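Local coordinates for protein 3-hexulose-6-phosphate synthase (Mycobacterium gastri, PDB 3AJX) that belongs to the orotidine 5'-phosphate decarboxylase / HUMPS family of TIM-barrel enzymes and carries a bound magnesium ion, at residues A120-H134 with L150-A164. The protein carries 1 engineered substitution. Numbering follows the deposited sequence.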
loop_
_atom_site.group_PDB
_atom_site.type_symbol
_atom_site.label_atom_id
_atom_site.label_comp_id
_atom_site.label_asym_id
_atom_site.label_seq_id
_atom_site.Cartn_x
_atom_site.Cartn_y
_atom_site.Cartn_z
ATOM N N ALA A 120 12.193 14.197 2.275
ATOM C CA ALA A 120 12.328 14.450 0.841
ATOM C C ALA A 120 13.796 14.449 0.425
ATOM O O ALA A 120 14.171 13.828 -0.575
ATOM C CB ALA A 120 11.689 15.791 0.481
ATOM N N GLN A 121 14.626 15.154 1.187
ATOM C CA GLN A 121 16.049 15.232 0.894
ATOM C C GLN A 121 16.701 13.866 0.991
ATOM O O GLN A 121 17.550 13.512 0.174
ATOM C CB GLN A 121 16.732 16.209 1.856
ATOM C CG GLN A 121 16.607 17.651 1.413
ATOM C CD GLN A 121 17.449 17.947 0.183
ATOM O OE1 GLN A 121 17.135 18.846 -0.597
ATOM N NE2 GLN A 121 18.538 17.202 0.015
ATOM N N GLU A 122 16.298 13.093 1.992
ATOM C CA GLU A 122 16.853 11.761 2.175
ATOM C C GLU A 122 16.530 10.828 1.011
ATOM O O GLU A 122 17.411 10.123 0.515
ATOM C CB GLU A 122 16.343 11.160 3.486
ATOM C CG GLU A 122 16.947 11.830 4.713
ATOM C CD GLU A 122 16.282 11.416 6.004
ATOM O OE1 GLU A 122 15.425 10.512 5.981
ATOM O OE2 GLU A 122 16.627 11.997 7.055
ATOM N N VAL A 123 15.278 10.824 0.564
ATOM C CA VAL A 123 14.898 9.933 -0.532
ATOM C C VAL A 123 15.383 10.432 -1.887
ATOM O O VAL A 123 15.554 9.645 -2.818
ATOM C CB VAL A 123 13.368 9.693 -0.574
ATOM C CG1 VAL A 123 12.895 9.190 0.781
ATOM C CG2 VAL A 123 12.641 10.961 -0.979
ATOM N N ARG A 124 15.611 11.736 -2.000
ATOM C CA ARG A 124 16.120 12.290 -3.249
ATOM C C ARG A 124 17.511 11.703 -3.446
ATOM O O ARG A 124 17.903 11.354 -4.561
ATOM C CB ARG A 124 16.214 13.817 -3.165
ATOM C CG ARG A 124 17.079 14.455 -4.256
ATOM C CD ARG A 124 16.512 14.230 -5.647
ATOM N NE ARG A 124 17.371 14.798 -6.689
ATOM C CZ ARG A 124 18.535 14.278 -7.078
ATOM N NH1 ARG A 124 18.997 13.168 -6.520
ATOM N NH2 ARG A 124 19.237 14.870 -8.036
ATOM N N ALA A 125 18.250 11.587 -2.347
ATOM C CA ALA A 125 19.598 11.041 -2.378
ATOM C C ALA A 125 19.583 9.579 -2.804
ATOM O O ALA A 125 20.576 9.071 -3.325
ATOM C CB ALA A 125 20.248 11.180 -1.010
ATOM N N LEU A 126 18.457 8.905 -2.576
ATOM C CA LEU A 126 18.319 7.499 -2.943
ATOM C C LEU A 126 17.943 7.324 -4.412
ATOM O O LEU A 126 17.921 6.202 -4.915
ATOM C CB LEU A 126 17.273 6.810 -2.065
ATOM C CG LEU A 126 17.561 6.716 -0.562
ATOM C CD1 LEU A 126 16.342 6.162 0.153
ATOM C CD2 LEU A 126 18.781 5.835 -0.319
ATOM N N GLY A 127 17.627 8.426 -5.087
ATOM C CA GLY A 127 17.292 8.347 -6.501
ATOM C C GLY A 127 15.880 8.672 -6.955
ATOM O O GLY A 127 15.568 8.511 -8.133
ATOM N N ALA A 128 15.019 9.123 -6.051
ATOM C CA ALA A 128 13.655 9.459 -6.447
ATOM C C ALA A 128 13.672 10.589 -7.482
ATOM O O ALA A 128 14.490 11.503 -7.388
ATOM C CB ALA A 128 12.845 9.882 -5.224
ATOM N N LYS A 129 12.787 10.520 -8.477
ATOM C CA LYS A 129 12.711 11.568 -9.497
ATOM C C LYS A 129 12.166 12.820 -8.821
ATOM O O LYS A 129 12.723 13.916 -8.944
ATOM C CB LYS A 129 11.794 11.131 -10.644
ATOM C CG LYS A 129 12.307 9.922 -11.410
ATOM C CD LYS A 129 13.681 10.197 -12.012
ATOM C CE LYS A 129 14.225 8.983 -12.750
ATOM N NZ LYS A 129 15.599 9.236 -13.268
ATOM N N PHE A 130 11.055 12.650 -8.118
ATOM C CA PHE A 130 10.469 13.734 -7.356
ATOM C C PHE A 130 9.690 13.136 -6.205
ATOM O O PHE A 130 9.534 11.918 -6.118
ATOM C CB PHE A 130 9.585 14.666 -8.217
ATOM C CG PHE A 130 8.465 13.985 -8.963
ATOM C CD1 PHE A 130 8.689 13.409 -10.211
ATOM C CD2 PHE A 130 7.161 14.017 -8.466
ATOM C CE1 PHE A 130 7.634 12.884 -10.962
ATOM C CE2 PHE A 130 6.094 13.494 -9.210
ATOM C CZ PHE A 130 6.331 12.928 -10.460
ATOM N N VAL A 131 9.243 13.989 -5.296
ATOM C CA VAL A 131 8.485 13.520 -4.152
ATOM C C VAL A 131 7.110 14.144 -4.218
ATOM O O VAL A 131 6.929 15.200 -4.823
ATOM C CB VAL A 131 9.167 13.918 -2.819
ATOM C CG1 VAL A 131 10.535 13.258 -2.718
ATOM C CG2 VAL A 131 9.300 15.428 -2.729
ATOM N N GLU A 132 6.137 13.482 -3.611
ATOM C CA GLU A 132 4.785 14.003 -3.608
ATOM C C GLU A 132 4.433 14.511 -2.222
ATOM O O GLU A 132 4.413 13.745 -1.256
ATOM C CB GLU A 132 3.792 12.919 -4.046
ATOM C CG GLU A 132 2.357 13.422 -4.181
ATOM C CD GLU A 132 1.413 12.389 -4.774
ATOM O OE1 GLU A 132 1.569 12.043 -5.965
ATOM O OE2 GLU A 132 0.514 11.921 -4.045
ATOM N N MET A 133 4.214 15.821 -2.123
ATOM C CA MET A 133 3.818 16.440 -0.863
ATOM C C MET A 133 2.331 16.149 -0.894
ATOM O O MET A 133 1.533 16.888 -1.470
ATOM C CB MET A 133 4.104 17.935 -0.886
ATOM C CG MET A 133 5.599 18.250 -0.847
ATOM S SD MET A 133 6.386 17.468 0.579
ATOM C CE MET A 133 8.121 17.889 0.318
ATOM N N HIS A 134 1.988 15.030 -0.271
ATOM C CA HIS A 134 0.636 14.501 -0.287
ATOM C C HIS A 134 -0.132 14.466 1.032
ATOM O O HIS A 134 0.396 14.057 2.068
ATOM C CB HIS A 134 0.733 13.081 -0.858
ATOM C CG HIS A 134 -0.581 12.445 -1.177
ATOM N ND1 HIS A 134 -0.688 11.116 -1.530
ATOM C CD2 HIS A 134 -1.836 12.949 -1.220
ATOM C CE1 HIS A 134 -1.954 10.832 -1.774
ATOM N NE2 HIS A 134 -2.672 11.925 -1.595
ATOM N N LEU A 150 1.704 21.731 3.072
ATOM C CA LEU A 150 2.356 20.941 2.033
ATOM C C LEU A 150 3.223 21.837 1.159
ATOM O O LEU A 150 4.319 21.451 0.755
ATOM C CB LEU A 150 1.310 20.242 1.157
ATOM C CG LEU A 150 0.403 19.208 1.828
ATOM C CD1 LEU A 150 -0.668 18.761 0.844
ATOM C CD2 LEU A 150 1.228 18.017 2.305
ATOM N N LEU A 151 2.730 23.036 0.864
ATOM C CA LEU A 151 3.476 23.968 0.031
ATOM C C LEU A 151 4.741 24.427 0.748
ATOM O O LEU A 151 5.801 24.550 0.132
ATOM C CB LEU A 151 2.605 25.176 -0.335
ATOM C CG LEU A 151 1.278 24.853 -1.033
ATOM C CD1 LEU A 151 0.573 26.140 -1.433
ATOM C CD2 LEU A 151 1.534 23.996 -2.258
ATOM N N ALA A 152 4.631 24.671 2.052
ATOM C CA ALA A 152 5.776 25.102 2.844
ATOM C C ALA A 152 6.833 24.004 2.856
ATOM O O ALA A 152 8.030 24.275 2.741
ATOM C CB ALA A 152 5.338 25.423 4.272
ATOM N N ALA A 153 6.388 22.760 2.992
ATOM C CA ALA A 153 7.306 21.632 3.016
ATOM C C ALA A 153 7.990 21.490 1.663
ATOM O O ALA A 153 9.186 21.224 1.595
ATOM C CB ALA A 153 6.557 20.348 3.366
ATOM N N GLY A 154 7.229 21.673 0.588
ATOM C CA GLY A 154 7.805 21.564 -0.741
ATOM C C GLY A 154 8.893 22.599 -0.969
ATOM O O GLY A 154 9.961 22.292 -1.503
ATOM N N GLU A 155 8.626 23.834 -0.556
ATOM C CA GLU A 155 9.593 24.913 -0.717
ATOM C C GLU A 155 10.872 24.647 0.079
ATOM O O GLU A 155 11.979 24.853 -0.416
ATOM C CB GLU A 155 8.967 26.236 -0.270
ATOM C CG GLU A 155 7.758 26.645 -1.094
ATOM C CD GLU A 155 6.945 27.748 -0.443
ATOM O OE1 GLU A 155 5.950 28.191 -1.054
ATOM O OE2 GLU A 155 7.297 28.167 0.679
ATOM N N LYS A 156 10.716 24.183 1.314
ATOM C CA LYS A 156 11.867 23.911 2.165
ATOM C C LYS A 156 12.653 22.682 1.718
ATOM O O LYS A 156 13.872 22.617 1.892
ATOM C CB LYS A 156 11.411 23.732 3.614
ATOM C CG LYS A 156 12.551 23.585 4.613
ATOM C CD LYS A 156 12.031 23.589 6.044
ATOM C CE LYS A 156 13.175 23.640 7.047
ATOM N NZ LYS A 156 12.686 23.675 8.454
ATOM N N ALA A 157 11.953 21.717 1.131
ATOM C CA ALA A 157 12.568 20.473 0.681
ATOM C C ALA A 157 13.678 20.648 -0.347
ATOM O O ALA A 157 14.687 19.946 -0.298
ATOM C CB ALA A 157 11.497 19.543 0.120
ATOM N N ARG A 158 13.492 21.577 -1.277
ATOM C CA ARG A 158 14.480 21.805 -2.323
ATOM C C ARG A 158 14.721 20.498 -3.091
ATOM O O ARG A 158 15.856 20.098 -3.370
ATOM C CB ARG A 158 15.776 22.354 -1.715
ATOM C CG ARG A 158 15.608 23.759 -1.145
ATOM C CD ARG A 158 16.863 24.235 -0.436
ATOM N NE ARG A 158 16.768 25.628 -0.001
ATOM C CZ ARG A 158 15.970 26.070 0.966
ATOM N NH1 ARG A 158 15.178 25.231 1.619
ATOM N NH2 ARG A 158 15.972 27.355 1.290
ATOM N N VAL A 159 13.609 19.840 -3.414
ATOM C CA VAL A 159 13.584 18.588 -4.167
ATOM C C VAL A 159 12.404 18.712 -5.131
ATOM O O VAL A 159 11.350 19.216 -4.743
ATOM C CB VAL A 159 13.321 17.377 -3.238
ATOM C CG1 VAL A 159 13.192 16.111 -4.057
ATOM C CG2 VAL A 159 14.444 17.243 -2.216
ATOM N N PRO A 160 12.562 18.278 -6.396
ATOM C CA PRO A 160 11.419 18.396 -7.311
ATOM C C PRO A 160 10.201 17.768 -6.646
ATOM O O PRO A 160 10.288 16.654 -6.123
ATOM C CB PRO A 160 11.879 17.618 -8.538
ATOM C CG PRO A 160 13.368 17.860 -8.543
ATOM C CD PRO A 160 13.728 17.683 -7.077
ATOM N N PHE A 161 9.067 18.463 -6.662
ATOM C CA PHE A 161 7.885 17.921 -5.999
ATOM C C PHE A 161 6.552 18.187 -6.669
ATOM O O PHE A 161 6.411 19.092 -7.493
ATOM C CB PHE A 161 7.805 18.438 -4.553
ATOM C CG PHE A 161 7.460 19.907 -4.439
ATOM C CD1 PHE A 161 8.423 20.889 -4.668
ATOM C CD2 PHE A 161 6.168 20.306 -4.101
ATOM C CE1 PHE A 161 8.103 22.245 -4.558
ATOM C CE2 PHE A 161 5.835 21.658 -3.991
ATOM C CZ PHE A 161 6.807 22.631 -4.219
ATOM N N SER A 162 5.576 17.372 -6.294
ATOM C CA SER A 162 4.215 17.507 -6.783
ATOM C C SER A 162 3.378 17.750 -5.533
ATOM O O SER A 162 3.823 17.468 -4.418
ATOM C CB SER A 162 3.756 16.226 -7.486
ATOM O OG SER A 162 3.749 15.122 -6.600
ATOM N N VAL A 163 2.181 18.294 -5.713
ATOM C CA VAL A 163 1.296 18.564 -4.590
ATOM C C VAL A 163 -0.045 17.879 -4.804
ATOM O O VAL A 163 -0.669 18.028 -5.854
ATOM C CB VAL A 163 1.060 20.085 -4.415
ATOM C CG1 VAL A 163 0.096 20.339 -3.262
ATOM C CG2 VAL A 163 2.390 20.789 -4.154
ATOM N N ALA A 164 -0.465 17.107 -3.807
ATOM C CA ALA A 164 -1.741 16.403 -3.843
ATOM C C ALA A 164 -2.408 16.629 -2.490
ATOM O O ALA A 164 -1.885 16.225 -1.448
ATOM C CB ALA A 164 -1.524 14.906 -4.092
HETATM O O HOH W 1 2.692 13.167 -8.162
#
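Four backbone hydrogen bonds join V131 and M133 to P160, S162 and A164, pairing strands 130-134 and 161-164 in parallel as neighbours in the closed eight-stranded TIM barrel. V131 N donates to P160 O and S162 N to V131 O; farther on, M133 N reaches S162 O at 2.9 Å, and A164 N meets M133 O almost straight, with 173° at the hydrogen. Strand 130-134, helix 148-157 and strand 161-164 form one beta-alpha-beta crossover, the helix running back over M133, nearly antiparallel to strand 130-134.

On the barrel-interior face, E132 and S162 share a water, which donates to E132 OE1 and lies 2.7 Å from S162 OG. That hydroxyl and the water both sit at the edge of the F130 ring, near its plane. E132 is extended, CG anti to the backbone N (chi1 -175°), and its side chain comes within about 4 Å of the magnesium ion, whose site includes E30 and D59. Beyond it, the imidazole of H134 lays CD2 3.5 Å from A164 CB, while D109 holds its ND1 by a hydrogen bond.

On the other face, M133 packs between the sheet and helix 148-157. Its chain bends at chi2 (-55°), carrying SD against A153 CB and CE to A157 CB, 3.8 Å away, while CG meets F161 CD2. The same phenyl ring has G154 CA over the centre of one face, a close fit against a residue with no side chain.

Farther out the two helices meet, A120 CB touching A157 CB. V159 packs between helix 116-125 and V131: its CG1 lies against R124 CB, and V159 CG1 is 4.1 Å from V131 CG1.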